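Local coordinates for protein muconate lactonizing enzyme (Corynebacterium glutamicum, PDB 3I4K) that belongs to the enolase superfamily as a muconate lactonizing enzyme-like protein and binds a magnesium ion in its barrel domain, at residues A[32-37]-A[52-57]; A[59-64]-A[250-255]; A[273-278]-A[300-305]. All coordinates share one frame; numbering follows the deposited sequence.

Interaction 1. Residues A[32-37]-A[52-57]; sequences TEQHIL and EGVVPG
With CG anti to the backbone N (chi1 175°) and the chain bent at chi2 (66°), the Gln34 side chain folds its carboxamide over residues 54-57, crossing Val54 at about a right angle. Its OE1 takes the N-H of Gly57, 3.3 Å from Gly57 N, in the carbonyl plane on a lone pair, and also accepts from the backbone N of the next residue, His35. Gln34 NE2 gives a weak bond to Val55 O at 3.1 Å and a further one to Leu305 O, so both ends of the amide are gripped. The His35 ring meets Gly57 O at its edge, CD2 lying 3.0 Å from that oxygen, while ND1 is bonded to Asp17. These contacts lie beyond the paired end of the hairpin of strands 30-43 and 48-53 in the three-stranded antiparallel sheet of the N-terminal domain, where Leu37 and Gly53 form a hydrogen-bonded pair: Leu37 N to Gly53 O 2.8 Å, Gly53 N to Leu37 O 2.7 Å. Beside that pair, Ile36 CG2 rests 3.5 Å from Glu52 CD. The Glu52 carboxylate is held by Tyr340 OH and the backbone N atoms of Gly307 and Gly310.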
# COMPACT_ATOMS: atom_id res chain seq x y z
N THR A 32 1.74 11.57 33.60
CA THR A 32 2.19 12.91 33.97
C THR A 32 3.38 13.19 33.08
O THR A 32 3.90 14.30 33.03
CB THR A 32 2.58 12.97 35.46
OG1 THR A 32 3.55 11.95 35.75
CG2 THR A 32 1.35 12.77 36.33
N GLU A 33 3.79 12.15 32.35
CA GLU A 33 4.91 12.22 31.41
C GLU A 33 4.81 11.10 30.37
O GLU A 33 4.27 10.02 30.64
CB GLU A 33 6.23 12.12 32.16
CG GLU A 33 6.38 10.86 32.99
CD GLU A 33 7.73 10.78 33.68
OE1 GLU A 33 8.00 9.76 34.34
OE2 GLU A 33 8.52 11.74 33.57
N GLN A 34 5.34 11.35 29.17
CA GLN A 34 5.31 10.33 28.13
C GLN A 34 6.67 9.66 28.08
O GLN A 34 7.70 10.29 28.34
CB GLN A 34 4.96 10.95 26.77
CG GLN A 34 5.04 9.97 25.59
CD GLN A 34 3.98 8.87 25.65
OE1 GLN A 34 3.82 8.19 26.67
NE2 GLN A 34 3.27 8.67 24.54
N HIS A 35 6.66 8.37 27.76
CA HIS A 35 7.88 7.59 27.66
C HIS A 35 8.08 7.31 26.18
O HIS A 35 7.21 6.76 25.51
CB HIS A 35 7.73 6.28 28.44
CG HIS A 35 7.10 6.47 29.78
ND1 HIS A 35 7.65 7.27 30.76
CD2 HIS A 35 5.93 6.00 30.29
CE1 HIS A 35 6.85 7.29 31.81
NE2 HIS A 35 5.81 6.53 31.55
N ILE A 36 9.25 7.69 25.68
CA ILE A 36 9.55 7.52 24.28
C ILE A 36 10.85 6.79 24.05
O ILE A 36 11.88 7.13 24.63
CB ILE A 36 9.61 8.90 23.61
CG1 ILE A 36 8.31 9.66 23.89
CG2 ILE A 36 9.88 8.77 22.12
CD1 ILE A 36 8.31 11.10 23.45
N LEU A 37 10.81 5.76 23.21
CA LEU A 37 12.03 5.04 22.88
C LEU A 37 12.53 5.67 21.60
O LEU A 37 12.08 5.32 20.51
CB LEU A 37 11.76 3.56 22.61
CG LEU A 37 13.06 2.84 22.23
CD1 LEU A 37 13.94 2.71 23.48
CD2 LEU A 37 12.78 1.47 21.64
N GLU A 52 10.49 6.66 16.67
CA GLU A 52 10.00 6.51 18.04
C GLU A 52 9.31 5.20 18.40
O GLU A 52 8.42 4.73 17.68
CB GLU A 52 9.05 7.66 18.38
CG GLU A 52 9.72 9.00 18.67
CD GLU A 52 8.74 10.06 19.12
OE1 GLU A 52 7.64 9.70 19.57
OE2 GLU A 52 9.06 11.26 19.04
N GLY A 53 9.72 4.61 19.52
CA GLY A 53 9.08 3.41 20.03
C GLY A 53 8.21 3.98 21.14
O GLY A 53 8.70 4.23 22.24
N VAL A 54 6.93 4.20 20.85
CA VAL A 54 6.05 4.84 21.83
C VAL A 54 4.59 4.38 21.83
O VAL A 54 3.99 4.18 20.78
CB VAL A 54 6.09 6.37 21.60
CG1 VAL A 54 5.70 6.68 20.15
CG2 VAL A 54 5.16 7.08 22.56
N VAL A 55 4.04 4.21 23.04
CA VAL A 55 2.64 3.82 23.24
C VAL A 55 2.01 4.88 24.13
O VAL A 55 2.71 5.64 24.79
CB VAL A 55 2.52 2.45 23.95
CG1 VAL A 55 3.00 1.34 23.04
CG2 VAL A 55 3.30 2.46 25.26
N PRO A 56 0.67 4.94 24.17
CA PRO A 56 -0.04 5.93 24.99
C PRO A 56 0.12 5.77 26.50
O PRO A 56 -0.76 5.21 27.16
CB PRO A 56 -1.51 5.75 24.57
CG PRO A 56 -1.42 5.10 23.23
CD PRO A 56 -0.29 4.14 23.39
N GLY A 57 1.24 6.24 27.04
CA GLY A 57 1.46 6.15 28.48
C GLY A 57 2.17 4.92 29.03
O GLY A 57 3.17 5.05 29.74

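Interaction 2. Residues A[59-64]-A[250-255]; sequences PWWGGE and ADESVW. With MG (magnesium ion), chain J; ACY (acetic acid), chain I.
Trp61 and Asp251 meet beside the magnesium site of the enolase-type barrel, where a loop following the N-terminal sheet closes over the end of barrel strand 247-250. Asp251 OD2 binds the magnesium ion at 2.0 Å; Asp200 and Glu226 complete the protein ligands, and both oxygens of an acetic acid molecule, probably from the crystallisation liquor, together with a water fill the remaining positions. The carboxylate has further partners in the barrel, Lys275 and Lys278. Trp61 reaches this site from the other domain. Its CG is anti to the backbone N (chi1 -162°), and NE1 donates a nearly straight bond to acetic acid O, 2.8 Å long with 162° at the hydrogen. Further round the rim of the indole, CZ2 approaches Asp251 OD1 to 3.2 Å, close to the ring plane. Glu252 comes over one face instead: its OE1 lies above the plane, offset toward the rim, and is 3.6 Å from Trp61 NE1. A water lies between Trp61 O and Glu252 OE1, its contact with Trp61 O rather short.

Trp255 meets the CZ3 end of the Trp61 indole. The two tryptophans run alongside each other in opposite senses, their planes oblique at 48°, and Trp61 CZ3 touches Trp255 CZ2 at 3.6 Å. Gly62 O lies at the edge of the Trp255 ring, 3.6 Å from Trp255 CH2. The Glu64 carboxylate is nearly coplanar with the Trp255 ring; its OE2 is bonded to Ala106 N, and OE1 stands at the indole edge, 3.8 Å from Trp255 CZ3.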
# COMPACT_ATOMS: atom_id res chain seq x y z
N PRO A 59 2.17 0.07 29.10
CA PRO A 59 1.72 -1.20 28.53
C PRO A 59 0.24 -1.53 28.74
O PRO A 59 -0.24 -2.57 28.28
CB PRO A 59 2.65 -2.22 29.18
CG PRO A 59 2.89 -1.61 30.54
CD PRO A 59 3.13 -0.16 30.20
N TRP A 60 -0.50 -0.64 29.41
CA TRP A 60 -1.92 -0.88 29.65
C TRP A 60 -2.69 -0.82 28.32
O TRP A 60 -3.74 -1.45 28.17
CB TRP A 60 -2.50 0.19 30.58
CG TRP A 60 -2.49 1.56 29.96
CD1 TRP A 60 -1.46 2.46 29.96
CD2 TRP A 60 -3.53 2.15 29.15
NE1 TRP A 60 -1.78 3.55 29.19
CE2 TRP A 60 -3.04 3.39 28.68
CE3 TRP A 60 -4.81 1.73 28.76
CZ2 TRP A 60 -3.79 4.22 27.84
CZ3 TRP A 60 -5.56 2.56 27.93
CH2 TRP A 60 -5.04 3.79 27.48
N TRP A 61 -2.16 -0.07 27.37
CA TRP A 61 -2.83 0.08 26.07
C TRP A 61 -2.80 -1.22 25.26
O TRP A 61 -3.85 -1.70 24.83
CB TRP A 61 -2.18 1.21 25.26
CG TRP A 61 -3.06 1.71 24.14
CD1 TRP A 61 -3.89 2.79 24.16
CD2 TRP A 61 -3.23 1.10 22.85
NE1 TRP A 61 -4.56 2.90 22.97
CE2 TRP A 61 -4.18 1.88 22.14
CE3 TRP A 61 -2.68 -0.02 22.22
CZ2 TRP A 61 -4.59 1.57 20.84
CZ3 TRP A 61 -3.08 -0.34 20.93
CH2 TRP A 61 -4.03 0.46 20.25
N GLY A 62 -1.62 -1.80 25.06
CA GLY A 62 -1.55 -3.01 24.26
C GLY A 62 -0.52 -4.06 24.62
O GLY A 62 -0.35 -5.03 23.88
N GLY A 63 0.19 -3.88 25.74
CA GLY A 63 1.17 -4.88 26.13
C GLY A 63 2.62 -4.57 25.82
O GLY A 63 3.52 -5.29 26.26
N GLU A 64 2.86 -3.51 25.06
CA GLU A 64 4.23 -3.12 24.75
C GLU A 64 4.56 -1.86 25.52
O GLU A 64 3.69 -1.02 25.75
CB GLU A 64 4.40 -2.86 23.26
CG GLU A 64 4.64 -4.11 22.45
CD GLU A 64 4.96 -3.79 21.01
OE1 GLU A 64 4.02 -3.81 20.16
OE2 GLU A 64 6.15 -3.50 20.74
N ALA A 250 -12.40 2.21 15.01
CA ALA A 250 -11.64 1.10 15.56
C ALA A 250 -10.21 1.56 15.83
O ALA A 250 -9.60 2.22 14.98
CB ALA A 250 -11.64 -0.09 14.59
N ASP A 251 -9.70 1.23 17.01
CA ASP A 251 -8.34 1.59 17.38
C ASP A 251 -7.61 0.33 17.83
O ASP A 251 -6.87 -0.25 17.05
CB ASP A 251 -8.35 2.63 18.50
CG ASP A 251 -6.98 3.23 18.78
OD1 ASP A 251 -5.98 2.74 18.19
OD2 ASP A 251 -6.89 4.17 19.59
N GLU A 252 -7.83 -0.13 19.07
CA GLU A 252 -7.13 -1.34 19.50
C GLU A 252 -7.52 -2.55 18.67
O GLU A 252 -6.78 -3.53 18.63
CB GLU A 252 -7.33 -1.63 21.00
CG GLU A 252 -8.40 -0.84 21.72
CD GLU A 252 -8.00 0.58 22.06
OE1 GLU A 252 -7.48 0.84 23.17
OE2 GLU A 252 -8.21 1.46 21.21
N SER A 253 -8.68 -2.51 18.02
CA SER A 253 -9.10 -3.64 17.18
C SER A 253 -8.27 -3.73 15.90
O SER A 253 -8.23 -4.78 15.27
CB SER A 253 -10.58 -3.51 16.78
OG SER A 253 -11.45 -3.75 17.86
N VAL A 254 -7.62 -2.64 15.50
CA VAL A 254 -6.85 -2.66 14.25
C VAL A 254 -5.39 -2.21 14.36
O VAL A 254 -5.12 -1.02 14.43
CB VAL A 254 -7.52 -1.79 13.14
CG1 VAL A 254 -6.65 -1.81 11.86
CG2 VAL A 254 -8.93 -2.31 12.83
N TRP A 255 -4.48 -3.17 14.35
CA TRP A 255 -3.04 -2.90 14.39
C TRP A 255 -2.43 -3.35 13.05
O TRP A 255 -1.58 -2.67 12.47
CB TRP A 255 -2.34 -3.74 15.46
CG TRP A 255 -2.62 -3.47 16.90
CD1 TRP A 255 -3.83 -3.27 17.49
CD2 TRP A 255 -1.67 -3.61 17.97
NE1 TRP A 255 -3.70 -3.29 18.86
CE2 TRP A 255 -2.38 -3.50 19.18
CE3 TRP A 255 -0.28 -3.82 18.01
CZ2 TRP A 255 -1.75 -3.60 20.43
CZ3 TRP A 255 0.34 -3.93 19.25
CH2 TRP A 255 -0.39 -3.82 20.45
MG MG J . -7.82 5.38 20.92
C ACY I . -5.59 6.34 21.91
O ACY I . -5.99 5.27 22.35
OXT ACY I . -6.26 6.97 20.95
CH3 ACY I . -4.32 6.96 22.45
O HOH W 1 -6.11 -0.66 25.28
O HOH W 2 -8.95 3.73 21.55

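Interaction 3. Residues A[273-278]-A[300-305]; sequences ALKTTK and HGATSL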
# COMPACT_ATOMS: atom_id res chain seq x y z
N ALA A 273 -8.57 4.16 13.15
CA ALA A 273 -7.56 5.04 13.74
C ALA A 273 -6.21 4.52 13.27
O ALA A 273 -5.68 3.56 13.83
CB ALA A 273 -7.65 5.01 15.27
N LEU A 274 -5.66 5.14 12.23
CA LEU A 274 -4.38 4.73 11.67
C LEU A 274 -3.23 5.47 12.34
O LEU A 274 -3.17 6.69 12.35
CB LEU A 274 -4.42 4.96 10.15
CG LEU A 274 -3.26 5.13 9.17
CD1 LEU A 274 -1.94 4.59 9.68
CD2 LEU A 274 -3.68 4.45 7.87
N LYS A 275 -2.31 4.69 12.91
CA LYS A 275 -1.15 5.24 13.61
C LYS A 275 0.08 4.52 13.08
O LYS A 275 0.17 3.28 13.15
CB LYS A 275 -1.27 5.00 15.11
CG LYS A 275 -2.60 5.42 15.72
CD LYS A 275 -2.62 5.13 17.23
CE LYS A 275 -3.96 5.53 17.85
NZ LYS A 275 -4.09 5.09 19.26
N THR A 276 1.04 5.28 12.57
CA THR A 276 2.26 4.70 12.03
C THR A 276 3.01 3.87 13.07
O THR A 276 3.70 2.91 12.73
CB THR A 276 3.18 5.81 11.45
OG1 THR A 276 3.42 6.81 12.46
CG2 THR A 276 2.50 6.47 10.26
N THR A 277 2.87 4.24 14.33
CA THR A 277 3.53 3.51 15.40
C THR A 277 2.88 2.15 15.68
O THR A 277 3.56 1.12 15.70
CB THR A 277 3.57 4.35 16.71
OG1 THR A 277 2.28 4.95 16.94
CG2 THR A 277 4.62 5.45 16.60
N LYS A 278 1.57 2.17 15.88
CA LYS A 278 0.81 0.96 16.16
C LYS A 278 0.83 -0.06 15.02
O LYS A 278 0.76 -1.26 15.26
CB LYS A 278 -0.64 1.31 16.49
CG LYS A 278 -1.58 0.11 16.67
CD LYS A 278 -3.04 0.55 16.85
CE LYS A 278 -3.52 1.42 15.68
NZ LYS A 278 -4.98 1.73 15.75
N HIS A 300 -8.33 7.89 9.95
CA HIS A 300 -8.08 9.08 10.76
C HIS A 300 -6.58 9.09 11.08
O HIS A 300 -5.99 8.04 11.34
CB HIS A 300 -8.89 8.97 12.06
CG HIS A 300 -8.74 10.16 12.98
ND1 HIS A 300 -9.29 11.39 12.69
CD2 HIS A 300 -8.20 10.27 14.21
CE1 HIS A 300 -9.10 12.20 13.72
NE2 HIS A 300 -8.43 11.55 14.65
N GLY A 301 -5.95 10.26 11.02
CA GLY A 301 -4.54 10.34 11.35
C GLY A 301 -4.43 10.29 12.86
O GLY A 301 -4.26 11.33 13.51
N ALA A 302 -4.53 9.09 13.43
CA ALA A 302 -4.48 8.90 14.88
C ALA A 302 -3.09 8.96 15.50
O ALA A 302 -2.07 8.76 14.83
CB ALA A 302 -5.17 7.56 15.25
N THR A 303 -3.06 9.19 16.81
CA THR A 303 -1.81 9.31 17.54
C THR A 303 -1.71 8.39 18.74
O THR A 303 -2.72 8.07 19.38
CB THR A 303 -1.60 10.76 18.04
OG1 THR A 303 -0.30 10.88 18.63
CG2 THR A 303 -2.65 11.14 19.06
N SER A 304 -0.49 7.95 19.01
CA SER A 304 -0.21 7.10 20.16
C SER A 304 0.47 8.05 21.14
O SER A 304 1.22 7.61 22.03
CB SER A 304 0.75 5.98 19.76
OG SER A 304 0.12 5.04 18.93
N LEU A 305 0.20 9.34 20.96
CA LEU A 305 0.79 10.41 21.76
C LEU A 305 2.29 10.41 21.51
O LEU A 305 3.10 10.37 22.44
CB LEU A 305 0.51 10.21 23.26
CG LEU A 305 -0.72 10.90 23.85
CD1 LEU A 305 -1.63 11.50 22.77
CD2 LEU A 305 -1.47 9.88 24.69
O HOH W 3 -1.30 8.56 12.19
O HOH W 4 -1.95 4.04 20.32
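Ala273 lies against His300 and Ala302 where two parallel barrel strands end, its CB 3.6 Å from Ala302 CB. At Leu274 the backbone ties them together: Leu274 N bonds to His300 O at 3.1 Å, and Leu274 O receives a weak bond from Ala302 N. A water sits within hydrogen-bonding distance of Leu274 O and Ala302 O just beyond. Lys275 then runs across residues 302-304, extended beyond CG with chi2 at 180°. Lys275 CG packs tightly on Ala302 CB (3.4 Å), and Lys275 CD lies 3.2 Å from Ser304 OG, with CE close to Thr303 O. Lys275 NZ bonds to Asp251 OD2 of the magnesium site, and a water links it to Ser304 OG. Thr277 OG1 sits between its backbone N and carbonyl carbon (chi1 45°) and faces Ser304 OG at 2.9 Å; it is also bonded to Glu306. Lys278 turns back toward the strand end, NZ bonding to Ala273 O at 2.7 Å and pairing with Asp251 OD1 in a salt bridge. The two segments belong to a beta-alpha-beta crossover, strand 271-274, helix 282-294, strand 298-301: Leu274 packs on that helix, Ala273 and His300 touch Met249 of strand 247-250, and Tyr105 of helix 104-121 covers Thr277, Lys278 and Ser304.

The three contacts come in series along the chain, each closing before the next opens, and their centres lie about 11 to 14 Å apart. Interaction 1 belongs to the antiparallel sheet of the N-terminal domain and interaction 3 to neighbouring parallel strands of the barrel; interaction 2 bridges the two domains. They also touch directly. Pro56 CG packs 3.5 Å from Trp61 CD1, and Val54 and Pro56 also rest on Ser304. Barrel strands 247-250 and 271-274 are adjacent, joining interactions 2 and 3, and Trp61 CH2 touches Lys278 CD. The N-terminal domain thus lies against the metal-bearing end of the barrel, consistent with the way it closes the site in the superfamily.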